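Local coordinates for scyllo-inositol 2-dehydrogenase (NADP(+)) IolW (PDB 3GDO), which catalyses the reversible, NADPH-dependent reduction of scyllo-inosose to scyllo-inositol and does not accept NADH in place of NADPH, at residues L25-Y31 / Y306-A310; I6-G12 / I66-T72; V151-R157 / Y227-P233. All blocks are in the same frame, centred on the assembly; numbering follows the deposited sequence. Where two conformers were deposited one is given.

Contact 1. Residues L25-Y31 / Y306-A310; sequences LDVLDEY and YRKIA
This is a buried packing contact in which the turn between helix 15-26 and strand 31-37 of the Rossmann domain meets helix 303-315, contributed by the C-terminal part of the chain. Leu28 to Tyr31 form a type I turn closed by Tyr31 N to Leu28 O at 3.1 Å. Leu25 and Tyr306 have CA atoms 7.4 Å apart, Glu30 and Ala310 6.8 Å. Tyr31 (chi1 m) reaches across to the helix: its OH donates to Tyr306 O at 2.6 Å, a carbonyl that also accepts Ala310 N at 3.1 Å within the helix. The Tyr306 ring turns its edge to the face of Tyr31 in an offset edge-to-face pair, centroids 5.9 Å apart and planes at 82°. Leu25 CD2 sits over one Tyr306 face, 3.8 Å from the centroid, a CH-pi contact, while Leu28 CD1 packs on Tyr306 CB at 3.6 Å. Tyr306 OH bonds His21 ND1. The arrangement is that of a helix from the C-terminal region docked on the Rossmann fold of a Gfo/Idh/MocA oxidoreductase.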
loop_
_atom_site.group_PDB
_atom_site.type_symbol
_atom_site.label_atom_id
_atom_site.label_comp_id
_atom_site.label_asym_id
_atom_site.label_seq_id
_atom_site.Cartn_x
_atom_site.Cartn_y
_atom_site.Cartn_z
ATOM N N LEU B 25 -34.278 -8.786 7.643
ATOM C CA LEU B 25 -35.376 -9.643 7.187
ATOM C C LEU B 25 -36.683 -9.118 7.757
ATOM O O LEU B 25 -37.670 -8.999 7.044
ATOM C CB LEU B 25 -35.136 -11.107 7.553
ATOM C CG LEU B 25 -34.000 -11.840 6.810
ATOM C CD1 LEU B 25 -33.652 -13.176 7.464
ATOM C CD2 LEU B 25 -34.385 -12.075 5.370
ATOM N N ASP B 26 -36.639 -8.704 9.017
ATOM C CA ASP B 26 -37.764 -8.078 9.721
ATOM C C ASP B 26 -38.420 -6.873 9.032
ATOM O O ASP B 26 -39.621 -6.677 9.193
ATOM C CB ASP B 26 -37.326 -7.705 11.146
ATOM C CG ASP B 26 -38.461 -7.159 11.993
ATOM O OD1 ASP B 26 -39.367 -7.946 12.324
ATOM O OD2 ASP B 26 -38.442 -5.955 12.343
ATOM N N VAL B 27 -37.672 -6.038 8.308
ATOM C CA VAL B 27 -38.329 -4.870 7.679
ATOM C C VAL B 27 -38.830 -5.117 6.248
ATOM O O VAL B 27 -39.411 -4.233 5.636
ATOM C CB VAL B 27 -37.502 -3.549 7.751
ATOM C CG1 VAL B 27 -37.158 -3.204 9.195
ATOM C CG2 VAL B 27 -36.231 -3.646 6.889
ATOM N N LEU B 28 -38.582 -6.300 5.709
ATOM C CA LEU B 28 -38.962 -6.598 4.334
ATOM C C LEU B 28 -40.255 -7.428 4.284
ATOM O O LEU B 28 -40.255 -8.580 4.690
ATOM C CB LEU B 28 -37.822 -7.364 3.643
ATOM C CG LEU B 28 -36.534 -6.555 3.426
ATOM C CD1 LEU B 28 -35.455 -7.424 2.837
ATOM C CD2 LEU B 28 -36.829 -5.341 2.542
ATOM N N ASP B 29 -41.362 -6.873 3.789
ATOM C CA ASP B 29 -42.580 -7.714 3.773
ATOM C C ASP B 29 -42.579 -8.932 2.836
ATOM O O ASP B 29 -43.444 -9.814 2.976
ATOM C CB ASP B 29 -43.915 -6.949 3.772
ATOM C CG ASP B 29 -43.812 -5.545 3.220
ATOM O OD1 ASP B 29 -43.394 -5.378 2.052
ATOM O OD2 ASP B 29 -44.216 -4.607 3.939
ATOM N N GLU B 30 -41.593 -9.008 1.934
ATOM C CA GLU B 30 -41.357 -10.202 1.147
ATOM C C GLU B 30 -41.069 -11.450 1.994
ATOM O O GLU B 30 -41.042 -12.574 1.472
ATOM C CB GLU B 30 -40.157 -10.000 0.209
ATOM C CG GLU B 30 -40.302 -8.918 -0.838
ATOM C CD GLU B 30 -39.652 -7.620 -0.414
ATOM O OE1 GLU B 30 -39.996 -7.096 0.678
ATOM O OE2 GLU B 30 -38.803 -7.120 -1.182
ATOM N N TYR B 31 -40.782 -11.261 3.284
ATOM C CA TYR B 31 -40.278 -12.362 4.135
ATOM C C TYR B 31 -41.114 -12.605 5.376
ATOM O O TYR B 31 -41.699 -11.681 5.928
ATOM C CB TYR B 31 -38.828 -12.096 4.592
ATOM C CG TYR B 31 -37.821 -12.207 3.470
ATOM C CD1 TYR B 31 -37.343 -13.447 3.072
ATOM C CD2 TYR B 31 -37.397 -11.072 2.777
ATOM C CE1 TYR B 31 -36.439 -13.558 2.040
ATOM C CE2 TYR B 31 -36.492 -11.163 1.739
ATOM C CZ TYR B 31 -35.998 -12.417 1.379
ATOM O OH TYR B 31 -35.097 -12.556 0.330
ATOM N N TYR B 306 -31.153 -8.802 0.138
ATOM C CA TYR B 306 -32.321 -9.627 0.412
ATOM C C TYR B 306 -33.525 -9.394 -0.533
ATOM O O TYR B 306 -34.287 -10.312 -0.768
ATOM C CB TYR B 306 -32.709 -9.595 1.902
ATOM C CG TYR B 306 -31.909 -10.592 2.731
ATOM C CD1 TYR B 306 -32.024 -11.948 2.495
ATOM C CD2 TYR B 306 -31.038 -10.167 3.756
ATOM C CE1 TYR B 306 -31.287 -12.880 3.229
ATOM C CE2 TYR B 306 -30.312 -11.088 4.528
ATOM C CZ TYR B 306 -30.435 -12.437 4.252
ATOM O OH TYR B 306 -29.762 -13.389 4.978
ATOM N N ARG B 307 -33.703 -8.177 -1.041
ATOM C CA ARG B 307 -34.735 -7.938 -2.063
ATOM C C ARG B 307 -34.403 -8.743 -3.316
ATOM O O ARG B 307 -35.300 -9.283 -3.984
ATOM C CB ARG B 307 -34.845 -6.466 -2.401
ATOM C CG ARG B 307 -35.353 -5.618 -1.268
ATOM C CD ARG B 307 -35.371 -4.130 -1.669
ATOM N NE ARG B 307 -36.087 -3.346 -0.664
ATOM C CZ ARG B 307 -35.623 -2.259 -0.060
ATOM N NH1 ARG B 307 -34.450 -1.746 -0.377
ATOM N NH2 ARG B 307 -36.381 -1.629 0.823
ATOM N N LYS B 308 -33.117 -8.862 -3.612
ATOM C CA LYS B 308 -32.690 -9.640 -4.767
ATOM C C LYS B 308 -32.859 -11.144 -4.569
ATOM O O LYS B 308 -33.314 -11.826 -5.489
ATOM C CB LYS B 308 -31.275 -9.273 -5.215
ATOM C CG LYS B 308 -31.236 -8.289 -6.385
ATOM C CD LYS B 308 -30.215 -7.153 -6.184
ATOM C CE LYS B 308 -29.549 -6.762 -7.514
ATOM N NZ LYS B 308 -30.497 -6.360 -8.602
ATOM N N ILE B 309 -32.510 -11.658 -3.387
ATOM C CA ILE B 309 -32.745 -13.055 -3.069
ATOM C C ILE B 309 -34.257 -13.401 -3.241
ATOM O O ILE B 309 -34.602 -14.427 -3.809
ATOM C CB ILE B 309 -32.271 -13.419 -1.612
ATOM C CG1 ILE B 309 -30.736 -13.407 -1.491
ATOM C CG2 ILE B 309 -32.862 -14.783 -1.133
ATOM C CD1 ILE B 309 -30.009 -14.644 -2.068
ATOM N N ALA B 310 -35.129 -12.538 -2.741
ATOM C CA ALA B 310 -36.564 -12.703 -2.915
ATOM C C ALA B 310 -36.954 -12.782 -4.407
ATOM O O ALA B 310 -37.774 -13.634 -4.804
ATOM C CB ALA B 310 -37.317 -11.596 -2.202
#

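Contact 2. Residues I6-G12 / I66-T72; sequences IKVGILG and IELVIVT
Ile66 leads into strand 68-71, which lies parallel to strand 6-11 with axes 4.7 Å apart at closest and 21° between their directions; Ile66 CA is 5.2 Å from Lys7 CA. At Glu67 psi drops to -39°, so two successive amides converge on Lys7 O: Glu67 N at 3.0 Å and Leu68 N at 3.3 Å. The Glu67 side chain (chi1 m) reaches across, extended at chi2, so OE1 accepts Lys7 N at 3.0 Å, and OE2 salt-bridges Arg314. From Leu68 the pairing is regular, Val8 with Leu68 through Leu11 with Val71. Leu68 O takes Gly9 N at 2.9 Å. These are neighbouring central strands of the six-stranded parallel Rossmann sheet, 6-11 being the first, which runs into Gly12 of an apparent GxGxxG dinucleotide-binding motif. Val69 CG1 packs on Leu11 CG at 3.6 Å, on the face covered by helix 78-87. Ile70 N donates to Gly9 O at 2.9 Å and Ile70 O accepts Leu11 N at 2.8 Å; on the other face its CG1 meets Val8 CG1 at 3.8 Å. Val71 CG2 lies 4.1 Å from Leu11 CD1. Thr72, chi1 p, gives Leu11 O both its N, at 3.0 Å, and its OG1, at 2.6 Å.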
loop_
_atom_site.group_PDB
_atom_site.type_symbol
_atom_site.label_atom_id
_atom_site.label_comp_id
_atom_site.label_asym_id
_atom_site.label_seq_id
_atom_site.Cartn_x
_atom_site.Cartn_y
_atom_site.Cartn_z
ATOM N N ILE B 6 -41.985 -15.239 1.791
ATOM C CA ILE B 6 -41.016 -16.313 1.782
ATOM C C ILE B 6 -40.821 -16.730 3.231
ATOM O O ILE B 6 -40.509 -15.885 4.088
ATOM C CB ILE B 6 -39.688 -15.844 1.107
ATOM C CG1 ILE B 6 -39.967 -15.466 -0.364
ATOM C CG2 ILE B 6 -38.616 -16.908 1.216
ATOM C CD1 ILE B 6 -38.795 -14.913 -1.107
ATOM N N LYS B 7 -41.026 -18.019 3.498
ATOM C CA LYS B 7 -40.959 -18.573 4.846
ATOM C C LYS B 7 -39.519 -18.891 5.155
ATOM O O LYS B 7 -38.915 -19.741 4.522
ATOM C CB LYS B 7 -41.819 -19.864 4.999
ATOM C CG LYS B 7 -43.311 -19.744 4.630
ATOM C CD LYS B 7 -43.926 -18.483 5.224
ATOM C CE LYS B 7 -45.443 -18.422 4.924
ATOM N NZ LYS B 7 -45.700 -17.829 3.586
ATOM N N VAL B 8 -38.993 -18.241 6.178
ATOM C CA VAL B 8 -37.563 -18.347 6.495
ATOM C C VAL B 8 -37.326 -19.134 7.768
ATOM O O VAL B 8 -38.046 -18.963 8.741
ATOM C CB VAL B 8 -36.953 -16.928 6.642
ATOM C CG1 VAL B 8 -35.444 -16.981 6.995
ATOM C CG2 VAL B 8 -37.241 -16.111 5.370
ATOM N N GLY B 9 -36.312 -19.994 7.737
ATOM C CA GLY B 9 -35.727 -20.578 8.943
ATOM C C GLY B 9 -34.297 -20.058 9.141
ATOM O O GLY B 9 -33.470 -20.110 8.206
ATOM N N ILE B 10 -34.008 -19.521 10.332
ATOM C CA ILE B 10 -32.647 -19.028 10.655
ATOM C C ILE B 10 -31.873 -19.989 11.547
ATOM O O ILE B 10 -32.322 -20.334 12.644
ATOM C CB ILE B 10 -32.657 -17.635 11.305
ATOM C CG1 ILE B 10 -33.435 -16.656 10.442
ATOM C CG2 ILE B 10 -31.192 -17.131 11.556
ATOM C CD1 ILE B 10 -33.723 -15.317 11.122
ATOM N N LEU B 11 -30.722 -20.440 11.077
ATOM C CA LEU B 11 -29.916 -21.337 11.877
ATOM C C LEU B 11 -28.925 -20.534 12.733
ATOM O O LEU B 11 -27.999 -19.936 12.207
ATOM C CB LEU B 11 -29.164 -22.346 11.016
ATOM C CG LEU B 11 -29.932 -23.353 10.151
ATOM C CD1 LEU B 11 -28.960 -24.465 9.718
ATOM C CD2 LEU B 11 -31.161 -23.951 10.876
ATOM N N GLY B 12 -29.153 -20.525 14.053
ATOM C CA GLY B 12 -28.252 -19.823 14.996
ATOM C C GLY B 12 -28.738 -18.414 15.248
ATOM O O GLY B 12 -29.176 -17.725 14.336
ATOM N N ILE B 66 -41.069 -24.410 5.018
ATOM C CA ILE B 66 -39.830 -23.611 5.021
ATOM C C ILE B 66 -39.195 -23.578 3.621
ATOM O O ILE B 66 -38.909 -24.634 3.062
ATOM C CB ILE B 66 -38.810 -24.179 6.022
ATOM C CG1 ILE B 66 -39.346 -24.069 7.463
ATOM C CG2 ILE B 66 -37.434 -23.477 5.876
ATOM C CD1 ILE B 66 -39.610 -22.635 7.954
ATOM N N GLU B 67 -38.972 -22.381 3.081
ATOM C CA GLU B 67 -38.426 -22.234 1.717
ATOM C C GLU B 67 -36.933 -21.820 1.656
ATOM O O GLU B 67 -36.175 -22.293 0.782
ATOM C CB GLU B 67 -39.250 -21.220 0.954
ATOM C CG GLU B 67 -40.766 -21.513 1.019
ATOM C CD GLU B 67 -41.541 -20.443 0.373
ATOM O OE1 GLU B 67 -41.951 -19.454 1.037
ATOM O OE2 GLU B 67 -41.707 -20.556 -0.842
ATOM N N LEU B 68 -36.552 -20.919 2.574
ATOM C CA LEU B 68 -35.170 -20.382 2.663
ATOM C C LEU B 68 -34.603 -20.573 4.080
ATOM O O LEU B 68 -35.270 -20.236 5.064
ATOM C CB LEU B 68 -35.126 -18.892 2.266
ATOM C CG LEU B 68 -33.776 -18.147 2.368
ATOM C CD1 LEU B 68 -32.757 -18.668 1.402
ATOM C CD2 LEU B 68 -33.974 -16.661 2.153
ATOM N N VAL B 69 -33.401 -21.150 4.151
ATOM C CA VAL B 69 -32.639 -21.276 5.403
ATOM C C VAL B 69 -31.439 -20.293 5.351
ATOM O O VAL B 69 -30.697 -20.251 4.343
ATOM C CB VAL B 69 -32.110 -22.712 5.591
ATOM C CG1 VAL B 69 -31.327 -22.844 6.903
ATOM C CG2 VAL B 69 -33.263 -23.710 5.598
ATOM N N ILE B 70 -31.283 -19.495 6.413
ATOM C CA ILE B 70 -30.053 -18.682 6.624
ATOM C C ILE B 70 -29.083 -19.419 7.550
ATOM O O ILE B 70 -29.416 -19.757 8.680
ATOM C CB ILE B 70 -30.390 -17.312 7.211
ATOM C CG1 ILE B 70 -31.666 -16.740 6.572
ATOM C CG2 ILE B 70 -29.178 -16.360 7.132
ATOM C CD1 ILE B 70 -31.552 -16.312 5.092
ATOM N N VAL B 71 -27.908 -19.746 7.057
ATOM C CA VAL B 71 -26.976 -20.478 7.893
ATOM C C VAL B 71 -25.987 -19.509 8.590
ATOM O O VAL B 71 -25.147 -18.889 7.953
ATOM C CB VAL B 71 -26.262 -21.592 7.133
ATOM C CG1 VAL B 71 -25.364 -22.375 8.075
ATOM C CG2 VAL B 71 -27.307 -22.540 6.503
ATOM N N THR B 72 -26.161 -19.349 9.896
ATOM C CA THR B 72 -25.204 -18.588 10.681
ATOM C C THR B 72 -24.494 -19.463 11.752
ATOM O O THR B 72 -23.848 -18.938 12.624
ATOM C CB THR B 72 -25.860 -17.362 11.339
ATOM O OG1 THR B 72 -26.596 -17.801 12.469
ATOM C CG2 THR B 72 -26.775 -16.571 10.334
#

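Contact 3. Residues V151-R157 / Y227-P233; sequences VSYNRYR and YGGSIVP
Strands 146-152 and 222-228 run parallel as they leave the mixed sheet of the C-terminal domain, and their extensions stay paired as loops. Tyr227 N to Val151 O (3.1 Å) and Tyr153 N to Tyr227 O (2.9 Å) fix the start, with Ser152 opposite Tyr227. Tyr227 (chi1 p) points to the same sheet face as Ser152, whose OG bonds Pro237 O. Asn154, chi1 m, turns OD1 onto Gly229 N at 2.8 Å, the side chain standing in for a backbone acceptor; water 1 links Tyr153 O (2.8 Å) and Gly229 O (2.7 Å). Backbone pairing resumes at Arg155 N to Gly229 O, 2.8 Å, and Val232 N to Arg155 O, 3.2 Å. Although the CA-to-CB bond of Arg155 points away, chi1 p with chi2 and chi3 t brings its guanidinium back: NE and NH1 both donate to Ser230 OG, at 2.7 and 2.8 Å. Tyr156, chi1 t, sets CE1 3.6 Å from Pro233 CG, and its OH bonds Lys244 O of the second subunit. Arg157 N closes on Ser230 O at 2.9 Å. Beyond the strands, polar side chains and a water join the backbone in holding together two loops that form part of the subunit interface.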
loop_
_atom_site.group_PDB
_atom_site.type_symbol
_atom_site.label_atom_id
_atom_site.label_comp_id
_atom_site.label_asym_id
_atom_site.label_seq_id
_atom_site.Cartn_x
_atom_site.Cartn_y
_atom_site.Cartn_z
ATOM N N VAL B 151 -6.480 -1.473 -1.537
ATOM C CA VAL B 151 -7.515 -1.444 -0.490
ATOM C C VAL B 151 -6.877 -1.877 0.811
ATOM O O VAL B 151 -6.153 -2.904 0.849
ATOM C CB VAL B 151 -8.741 -2.383 -0.837
ATOM C CG1 VAL B 151 -9.845 -2.183 0.154
ATOM C CG2 VAL B 151 -9.238 -2.074 -2.252
ATOM N N SER B 152 -7.086 -1.100 1.865
ATOM C CA SER B 152 -6.595 -1.577 3.181
ATOM C C SER B 152 -7.674 -1.765 4.197
ATOM O O SER B 152 -8.688 -1.063 4.197
ATOM C CB SER B 152 -5.464 -0.715 3.746
ATOM O OG SER B 152 -5.941 0.477 4.286
ATOM N N TYR B 153 -7.488 -2.730 5.078
ATOM C CA TYR B 153 -8.562 -3.095 6.007
ATOM C C TYR B 153 -7.912 -3.461 7.327
ATOM O O TYR B 153 -7.631 -4.623 7.596
ATOM C CB TYR B 153 -9.309 -4.307 5.453
ATOM C CG TYR B 153 -10.694 -4.568 6.023
ATOM C CD1 TYR B 153 -11.607 -5.375 5.311
ATOM C CD2 TYR B 153 -11.120 -4.000 7.237
ATOM C CE1 TYR B 153 -12.865 -5.625 5.817
ATOM C CE2 TYR B 153 -12.397 -4.227 7.736
ATOM C CZ TYR B 153 -13.253 -5.063 7.023
ATOM O OH TYR B 153 -14.497 -5.344 7.494
ATOM N N ASN B 154 -7.671 -2.446 8.142
ATOM C CA ASN B 154 -6.781 -2.578 9.269
ATOM C C ASN B 154 -7.588 -2.555 10.533
ATOM O O ASN B 154 -8.718 -2.095 10.534
ATOM C CB ASN B 154 -5.816 -1.398 9.311
ATOM C CG ASN B 154 -4.853 -1.380 8.179
ATOM O OD1 ASN B 154 -4.154 -2.363 7.889
ATOM N ND2 ASN B 154 -4.750 -0.235 7.553
ATOM N N ARG B 155 -7.000 -2.975 11.641
ATOM C CA ARG B 155 -7.633 -2.706 12.922
ATOM C C ARG B 155 -6.511 -2.478 13.961
ATOM O O ARG B 155 -5.344 -2.788 13.698
ATOM C CB ARG B 155 -8.533 -3.879 13.316
ATOM C CG ARG B 155 -7.738 -5.138 13.637
ATOM C CD ARG B 155 -8.560 -6.447 13.610
ATOM N NE ARG B 155 -7.611 -7.554 13.716
ATOM C CZ ARG B 155 -7.824 -8.697 14.371
ATOM N NH1 ARG B 155 -6.863 -9.612 14.414
ATOM N NH2 ARG B 155 -8.993 -8.935 14.958
ATOM N N TYR B 156 -6.875 -1.962 15.129
ATOM C CA TYR B 156 -5.943 -1.883 16.264
ATOM C C TYR B 156 -6.420 -2.835 17.355
ATOM O O TYR B 156 -7.287 -2.513 18.122
ATOM C CB TYR B 156 -5.825 -0.454 16.825
ATOM C CG TYR B 156 -4.730 -0.329 17.888
ATOM C CD1 TYR B 156 -3.371 -0.444 17.538
ATOM C CD2 TYR B 156 -5.051 -0.138 19.232
ATOM C CE1 TYR B 156 -2.381 -0.350 18.484
ATOM C CE2 TYR B 156 -4.038 -0.034 20.198
ATOM C CZ TYR B 156 -2.720 -0.132 19.806
ATOM O OH TYR B 156 -1.720 -0.033 20.733
ATOM N N ARG B 157 -5.835 -4.023 17.394
ATOM C CA ARG B 157 -6.198 -5.027 18.384
ATOM C C ARG B 157 -4.904 -5.735 18.772
ATOM O O ARG B 157 -4.655 -6.861 18.396
ATOM C CB ARG B 157 -7.273 -5.981 17.832
ATOM C CG ARG B 157 -8.710 -5.433 17.946
ATOM C CD ARG B 157 -9.671 -6.187 17.044
ATOM N NE ARG B 157 -11.075 -5.801 17.228
ATOM C CZ ARG B 157 -11.667 -4.800 16.589
ATOM N NH1 ARG B 157 -10.979 -4.065 15.742
ATOM N NH2 ARG B 157 -12.949 -4.527 16.804
ATOM N N TYR B 227 -4.679 -5.483 1.560
ATOM C CA TYR B 227 -3.845 -5.667 2.733
ATOM C C TYR B 227 -4.548 -5.224 3.983
ATOM O O TYR B 227 -5.513 -4.439 3.935
ATOM C CB TYR B 227 -2.488 -4.966 2.556
ATOM C CG TYR B 227 -2.540 -3.466 2.508
ATOM C CD1 TYR B 227 -2.404 -2.715 3.686
ATOM C CD2 TYR B 227 -2.725 -2.779 1.275
ATOM C CE1 TYR B 227 -2.438 -1.343 3.653
ATOM C CE2 TYR B 227 -2.765 -1.371 1.237
ATOM C CZ TYR B 227 -2.611 -0.665 2.435
ATOM O OH TYR B 227 -2.635 0.715 2.461
ATOM N N GLY B 228 -4.052 -5.710 5.102
ATOM C CA GLY B 228 -4.718 -5.530 6.380
ATOM C C GLY B 228 -3.761 -5.908 7.485
ATOM O O GLY B 228 -3.108 -6.965 7.406
ATOM N N GLY B 229 -3.635 -5.036 8.483
ATOM C CA GLY B 229 -2.949 -5.420 9.744
ATOM C C GLY B 229 -3.776 -5.271 11.004
ATOM O O GLY B 229 -4.878 -4.675 10.992
ATOM N N SER B 230 -3.269 -5.838 12.109
ATOM C CA SER B 230 -3.975 -5.794 13.375
ATOM C C SER B 230 -3.284 -4.941 14.461
ATOM O O SER B 230 -3.733 -4.933 15.610
ATOM C CB SER B 230 -4.212 -7.224 13.892
ATOM O OG SER B 230 -5.020 -7.979 13.032
ATOM N N ILE B 231 -2.204 -4.243 14.107
ATOM C CA ILE B 231 -1.504 -3.345 15.037
ATOM C C ILE B 231 -1.378 -2.033 14.321
ATOM O O ILE B 231 -0.292 -1.609 13.991
ATOM C CB ILE B 231 -0.077 -3.857 15.443
ATOM C CG1 ILE B 231 -0.083 -5.395 15.603
ATOM C CG2 ILE B 231 0.393 -3.156 16.750
ATOM C CD1 ILE B 231 1.264 -6.019 15.885
ATOM N N VAL B 232 -2.520 -1.399 14.072
ATOM C CA VAL B 232 -2.558 -0.232 13.237
ATOM C C VAL B 232 -3.340 0.860 13.960
ATOM O O VAL B 232 -4.561 0.915 13.847
ATOM C CB VAL B 232 -3.190 -0.499 11.812
ATOM C CG1 VAL B 232 -3.288 0.821 11.013
ATOM C CG2 VAL B 232 -2.399 -1.484 11.006
ATOM N N PRO B 233 -2.629 1.731 14.715
ATOM C CA PRO B 233 -3.353 2.759 15.496
ATOM C C PRO B 233 -4.203 3.662 14.606
ATOM O O PRO B 233 -5.316 3.979 14.951
ATOM C CB PRO B 233 -2.205 3.541 16.172
ATOM C CG PRO B 233 -1.240 2.461 16.505
ATOM C CD PRO B 233 -1.236 1.584 15.188
HETATM O O HOH W 1 -6.866 -6.146 9.816
#

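How the contacts relate
Contacts 1 and 2 adjoin, their centres 12 Å apart, and form one continuous packed region, the Rossmann sheet with helix 303-315 of the C-terminal region against it. Glu30 O lies 2.8 Å from Ile6 N, a probable hydrogen bond. The helix packs on Ile6 and Ile70 (Tyr306 OH to Ile70 CD1 3.4 Å), while Tyr31 packs on Val8. Strand 6-11 of contact 2 leads through the glycine-rich turn, consistent with cofactor binding, into helix 15-26 of contact 1. Contact 3, in the C-terminal domain across the chain's centre, is centred 33 Å from contact 1 and 34 Å from contact 2, nearest atoms about 17 Å apart in both cases. It alone touches the second subunit.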